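Local atomic coordinates of abhydrolase domain-containing protein (Exiguobacterium antarcticum, PDB entry 5H3H), a protein that probably hydrolyses carboxylic esters, and perhaps forms or cleaves peracids, as an alpha/beta-hydrolase-fold esterase. Residues Phe127-Gly132 and Gly136-Glu141. Numbering follows the deposited sequence.
Sequences FTQRDG and GMTKDE
Lys139 CE lies over one face of the Arg130 guanidinium, 3.8 Å above its plane and displaced to one side of its centre, the two chains running roughly perpendicular. At the guanidinium edge, Arg130 NH1 donates to Thr128 OG1 at 2.6 Å, only 11° out of plane, and also to Gln129 O; two bonds on one nitrogen fix the group's rotation. Met137 SD approaches the Phe127 ring obliquely, 4.9 Å from its centroid, a Met-aromatic contact reached with Phe127 CG anti to the backbone N (chi1 -178°). Two hydrogen bonds join the segments. Gln129 N reaches Met137 O at 3.0 Å, while Gln129 NE2 meets a lone pair of Gly136 O, in the carbonyl plane. Next to them, Thr138 and Glu141 close a capping box: Glu141 N bonds to Thr138 OG1 at 3.2 Å, and Thr138 N to Glu141 OE2 at 3.0 Å. Replacing Arg130 by alanine removes the donor at Thr128 OG1 and Gln129 O, and would probably leave Lys139 CE without the flat group it lies on. The contact lies where the loop after strand 114-120 meets the start of helix 139-149; Arg130 NH2 bonds to Arg197 O of helix 186-198, and Phe127 packs on Leu196 while touching the bound ethaneperoxoic acid.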
# COMPACT_ATOMS: atom_id res chain seq x y z
N PHE B 127 4.63 -7.54 20.19
CA PHE B 127 4.36 -7.27 21.63
C PHE B 127 4.91 -8.39 22.53
O PHE B 127 5.09 -8.19 23.72
CB PHE B 127 2.83 -7.11 21.83
CG PHE B 127 2.41 -6.79 23.25
CD1 PHE B 127 2.75 -5.59 23.83
CD2 PHE B 127 1.63 -7.70 23.98
CE1 PHE B 127 2.35 -5.28 25.11
CE2 PHE B 127 1.22 -7.40 25.24
CZ PHE B 127 1.57 -6.17 25.82
N THR B 128 5.05 -9.58 21.96
CA THR B 128 5.49 -10.77 22.69
C THR B 128 6.83 -11.30 22.14
O THR B 128 7.23 -10.97 21.02
CB THR B 128 4.38 -11.86 22.71
OG1 THR B 128 3.96 -12.21 21.37
CG2 THR B 128 3.19 -11.32 23.53
N GLN B 129 7.55 -12.06 22.96
CA GLN B 129 8.90 -12.53 22.58
C GLN B 129 8.84 -13.54 21.44
O GLN B 129 7.82 -14.21 21.24
CB GLN B 129 9.62 -13.14 23.77
CG GLN B 129 9.66 -12.24 24.98
CD GLN B 129 10.91 -12.44 25.86
OE1 GLN B 129 11.68 -13.39 25.67
NE2 GLN B 129 11.11 -11.52 26.81
N ARG B 130 9.88 -13.57 20.62
CA ARG B 130 10.00 -14.49 19.48
C ARG B 130 11.46 -14.85 19.31
O ARG B 130 12.34 -14.19 19.89
CB ARG B 130 9.55 -13.86 18.16
CG ARG B 130 8.08 -13.52 18.03
CD ARG B 130 7.16 -14.68 17.67
NE ARG B 130 5.83 -14.12 17.42
CZ ARG B 130 5.02 -13.63 18.36
NH1 ARG B 130 5.37 -13.63 19.64
NH2 ARG B 130 3.85 -13.12 18.01
N ASP B 131 11.69 -15.90 18.51
CA ASP B 131 13.01 -16.39 18.05
C ASP B 131 14.25 -15.53 18.41
O ASP B 131 14.97 -15.87 19.35
CB ASP B 131 12.94 -16.67 16.54
CG ASP B 131 12.19 -15.58 15.76
OD1 ASP B 131 12.77 -14.47 15.65
OD2 ASP B 131 11.05 -15.81 15.29
N GLY B 132 14.47 -14.43 17.68
CA GLY B 132 15.55 -13.47 17.96
C GLY B 132 14.99 -12.10 18.32
O GLY B 132 15.44 -11.06 17.80
N GLY B 136 9.74 -8.33 25.84
CA GLY B 136 8.29 -8.20 26.08
C GLY B 136 7.70 -9.36 26.85
O GLY B 136 8.40 -10.25 27.28
N MET B 137 6.40 -9.36 27.01
CA MET B 137 5.72 -10.47 27.59
C MET B 137 5.93 -11.72 26.71
O MET B 137 6.14 -11.60 25.53
CB MET B 137 4.22 -10.14 27.70
CG MET B 137 3.94 -9.00 28.64
SD MET B 137 2.14 -8.82 28.89
CE MET B 137 2.24 -7.41 29.99
N THR B 138 5.93 -12.91 27.29
CA THR B 138 6.01 -14.11 26.46
C THR B 138 4.59 -14.29 26.07
O THR B 138 3.72 -13.60 26.62
CB THR B 138 6.48 -15.33 27.26
OG1 THR B 138 5.59 -15.53 28.38
CG2 THR B 138 7.86 -15.06 27.81
N LYS B 139 4.35 -15.17 25.12
CA LYS B 139 2.99 -15.58 24.78
C LYS B 139 2.18 -16.12 25.94
O LYS B 139 0.94 -15.92 26.00
CB LYS B 139 3.00 -16.65 23.70
CG LYS B 139 2.88 -16.06 22.35
CD LYS B 139 2.81 -17.16 21.33
CE LYS B 139 2.62 -16.57 19.95
NZ LYS B 139 2.75 -17.67 18.96
N ASP B 140 2.83 -16.83 26.85
CA ASP B 140 2.10 -17.41 27.97
C ASP B 140 1.68 -16.30 28.98
O ASP B 140 0.57 -16.39 29.56
CB ASP B 140 2.87 -18.61 28.58
CG ASP B 140 3.16 -19.75 27.53
OD1 ASP B 140 2.49 -19.86 26.47
OD2 ASP B 140 4.10 -20.56 27.77
N GLU B 141 2.48 -15.23 29.14
CA GLU B 141 2.01 -14.08 29.93
C GLU B 141 0.73 -13.41 29.39
O GLU B 141 -0.07 -12.93 30.15
CB GLU B 141 3.09 -13.05 30.20
CG GLU B 141 4.10 -13.52 31.26
CD GLU B 141 5.46 -12.83 31.23
OE1 GLU B 141 6.17 -12.90 32.27
OE2 GLU B 141 5.86 -12.27 30.21